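Local coordinates for Alr1010 protein (Nostoc, PDB 3URG), which probably binds calcium ions, as a cyanobacterial calcium-binding protein of the CcbP family, at residues H32-E37 against M50-Y55. Sequence-based numbering, arbitrary orientation.
Sequences HRIETE and MGWYYY. With MNB (5-mercapto-2-nitro-benzoic acid), chain B.
Arg-33 opens the contact by laying its aliphatic CD against the phenol oxygen of Tyr-55, CD to OH 3.9 Å. The two side chains cross at about a right angle, although the guanidinium and ring planes are only 9° apart. A bend at chi3 (56°) turns the guanidinium out of the line of the chain, and Arg-33 NE forms a salt bridge with OD1 of Asp-135 on helix 127-141, a residue whose side chain also touches Tyr-55. One residue on, Ile-34 presents CG1 to the indole of Trp-52, 3.9 Å from CZ2, with CD1 of the same isoleucine hardly farther from that ring carbon. Both residues are buried, and the indole is further packed by Trp-136 and Trp-139, each meeting it edge-to-face. This is helix-helix packing in which helices 28-39 and 45-59, their segments 32-37 and 50-55 nearly perpendicular at 101°, share helix 127-141 as a third partner. With the segment axes 11.1 Å apart, long side chains bridge the gap. At the exposed margin Glu-37 brings OE1 loosely to within 4.5 Å of CE1 of Tyr-55. On another side of helix 45-59, Met-50 and Tyr-53 contact the bound 5-mercapto-2-nitro-benzoic acid, with Tyr-53 CB 3.7 Å from its S5.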
loop_
_atom_site.group_PDB
_atom_site.type_symbol
_atom_site.label_atom_id
_atom_site.label_comp_id
_atom_site.label_asym_id
_atom_site.label_seq_id
_atom_site.Cartn_x
_atom_site.Cartn_y
_atom_site.Cartn_z
ATOM N N HIS A 32 16.821 1.106 -6.019
ATOM C CA HIS A 32 17.004 1.856 -7.266
ATOM C C HIS A 32 15.660 2.336 -7.799
ATOM O O HIS A 32 15.520 3.477 -8.235
ATOM C CB HIS A 32 17.688 0.987 -8.325
ATOM C CG HIS A 32 17.900 1.679 -9.635
ATOM N ND1 HIS A 32 18.834 2.678 -9.807
ATOM C CD2 HIS A 32 17.319 1.497 -10.846
ATOM C CE1 HIS A 32 18.808 3.092 -11.061
ATOM N NE2 HIS A 32 17.893 2.395 -11.711
ATOM N N ARG A 33 14.675 1.449 -7.772
ATOM C CA ARG A 33 13.366 1.768 -8.321
ATOM C C ARG A 33 12.690 2.853 -7.484
ATOM O O ARG A 33 12.091 3.790 -8.020
ATOM C CB ARG A 33 12.494 0.513 -8.388
ATOM C CG ARG A 33 11.097 0.773 -8.905
ATOM C CD ARG A 33 10.440 -0.522 -9.387
ATOM N NE ARG A 33 10.412 -1.559 -8.355
ATOM C CZ ARG A 33 11.061 -2.715 -8.454
ATOM N NH1 ARG A 33 11.783 -2.973 -9.538
ATOM N NH2 ARG A 33 10.989 -3.611 -7.479
ATOM N N ILE A 34 12.786 2.731 -6.164
ATOM C CA ILE A 34 12.197 3.742 -5.289
ATOM C C ILE A 34 12.842 5.104 -5.535
ATOM O O ILE A 34 12.158 6.125 -5.628
ATOM C CB ILE A 34 12.355 3.370 -3.810
ATOM C CG1 ILE A 34 11.415 2.207 -3.461
ATOM C CG2 ILE A 34 12.074 4.594 -2.919
ATOM C CD1 ILE A 34 11.750 1.540 -2.151
ATOM N N GLU A 35 14.168 5.110 -5.630
ATOM C CA GLU A 35 14.917 6.339 -5.868
ATOM C C GLU A 35 14.539 7.027 -7.186
ATOM O O GLU A 35 14.320 8.244 -7.223
ATOM C CB GLU A 35 16.422 6.039 -5.879
ATOM C CG GLU A 35 17.259 7.195 -6.389
ATOM C CD GLU A 35 18.745 6.859 -6.455
ATOM O OE1 GLU A 35 19.379 7.179 -7.480
ATOM O OE2 GLU A 35 19.269 6.265 -5.488
ATOM N N THR A 36 14.466 6.250 -8.266
ATOM C CA THR A 36 14.409 6.829 -9.604
ATOM C C THR A 36 12.999 6.967 -10.155
ATOM O O THR A 36 12.759 7.774 -11.059
ATOM C CB THR A 36 15.294 6.035 -10.621
ATOM O OG1 THR A 36 14.753 4.724 -10.815
ATOM C CG2 THR A 36 16.696 5.912 -10.108
ATOM N N GLU A 37 12.089 6.164 -9.632
ATOM C CA GLU A 37 10.720 6.107 -10.115
ATOM C C GLU A 37 9.771 6.745 -9.129
ATOM O O GLU A 37 8.827 7.320 -9.537
ATOM C CB GLU A 37 10.304 4.689 -10.485
ATOM C CG GLU A 37 11.293 4.009 -11.375
ATOM C CD GLU A 37 10.744 2.808 -12.073
ATOM O OE1 GLU A 37 9.531 2.721 -12.209
ATOM O OE2 GLU A 37 11.526 1.943 -12.491
ATOM N N MET A 50 3.535 12.124 -1.504
ATOM C CA MET A 50 2.869 12.305 -2.793
ATOM C C MET A 50 3.467 11.386 -3.859
ATOM O O MET A 50 2.738 10.753 -4.628
ATOM C CB MET A 50 2.949 13.761 -3.248
ATOM C CG MET A 50 2.134 14.072 -4.503
ATOM S SD MET A 50 2.551 15.698 -5.187
ATOM C CE MET A 50 4.185 15.401 -5.826
ATOM N N GLY A 51 4.791 11.307 -3.898
ATOM C CA GLY A 51 5.459 10.395 -4.812
ATOM C C GLY A 51 4.946 8.970 -4.677
ATOM O O GLY A 51 4.654 8.293 -5.669
ATOM N N TRP A 52 4.836 8.488 -3.448
ATOM C CA TRP A 52 4.363 7.120 -3.251
ATOM C C TRP A 52 2.896 6.973 -3.665
ATOM O O TRP A 52 2.498 5.949 -4.213
ATOM C CB TRP A 52 4.534 6.699 -1.789
ATOM C CG TRP A 52 5.838 6.031 -1.523
ATOM C CD1 TRP A 52 6.958 6.590 -0.968
ATOM C CD2 TRP A 52 6.169 4.672 -1.815
ATOM N NE1 TRP A 52 7.959 5.645 -0.885
ATOM C CE2 TRP A 52 7.498 4.464 -1.407
ATOM C CE3 TRP A 52 5.468 3.611 -2.381
ATOM C CZ2 TRP A 52 8.137 3.236 -1.550
ATOM C CZ3 TRP A 52 6.107 2.397 -2.526
ATOM C CH2 TRP A 52 7.418 2.216 -2.108
ATOM N N TYR A 53 2.088 7.994 -3.381
ATOM C CA TYR A 53 0.660 7.931 -3.680
ATOM C C TYR A 53 0.442 7.785 -5.187
ATOM O O TYR A 53 -0.288 6.899 -5.638
ATOM C CB TYR A 53 -0.073 9.180 -3.153
ATOM C CG TYR A 53 -1.580 9.126 -3.332
ATOM C CD1 TYR A 53 -2.397 8.571 -2.347
ATOM C CD2 TYR A 53 -2.186 9.620 -4.481
ATOM C CE1 TYR A 53 -3.779 8.517 -2.498
ATOM C CE2 TYR A 53 -3.580 9.562 -4.644
ATOM C CZ TYR A 53 -4.360 9.014 -3.648
ATOM O OH TYR A 53 -5.725 8.962 -3.800
ATOM N N TYR A 54 1.066 8.671 -5.958
ATOM C CA TYR A 54 0.986 8.615 -7.420
ATOM C C TYR A 54 1.606 7.350 -7.995
ATOM O O TYR A 54 1.093 6.782 -8.960
ATOM C CB TYR A 54 1.651 9.846 -8.063
ATOM C CG TYR A 54 0.857 11.136 -7.876
ATOM C CD1 TYR A 54 -0.528 11.112 -7.808
ATOM C CD2 TYR A 54 1.498 12.375 -7.789
ATOM C CE1 TYR A 54 -1.263 12.278 -7.642
ATOM C CE2 TYR A 54 0.770 13.552 -7.628
ATOM C CZ TYR A 54 -0.609 13.496 -7.558
ATOM O OH TYR A 54 -1.344 14.653 -7.398
ATOM N N TYR A 55 2.719 6.905 -7.428
ATOM C CA TYR A 55 3.328 5.683 -7.941
ATOM C C TYR A 55 2.355 4.502 -7.797
ATOM O O TYR A 55 2.096 3.778 -8.755
ATOM C CB TYR A 55 4.678 5.389 -7.274
ATOM C CG TYR A 55 5.232 4.003 -7.585
ATOM C CD1 TYR A 55 5.870 3.728 -8.796
ATOM C CD2 TYR A 55 5.126 2.978 -6.656
ATOM C CE1 TYR A 55 6.386 2.457 -9.067
ATOM C CE2 TYR A 55 5.636 1.713 -6.917
ATOM C CZ TYR A 55 6.261 1.458 -8.114
ATOM O OH TYR A 55 6.754 0.185 -8.336
HETATM C C6 MNB B . -1.775 15.163 -1.499
HETATM C C1 MNB B . -1.536 16.462 -1.185
HETATM C C2 MNB B . -0.246 16.828 -0.680
HETATM C C3 MNB B . 0.760 15.823 -0.513
HETATM C C4 MNB B . 0.502 14.480 -0.837
HETATM C C5 MNB B . -0.725 14.140 -1.319
HETATM S S5 MNB B . -1.075 12.480 -1.758
HETATM C C10 MNB B . -2.675 17.413 -1.398
HETATM O O12 MNB B . -2.600 18.582 -1.088
HETATM O O11 MNB B . -3.881 16.936 -1.854
HETATM N N7 MNB B . 0.130 18.165 -0.309
HETATM O O9 MNB B . 1.315 18.378 0.180
HETATM O O8 MNB B . -0.647 19.176 -0.515
#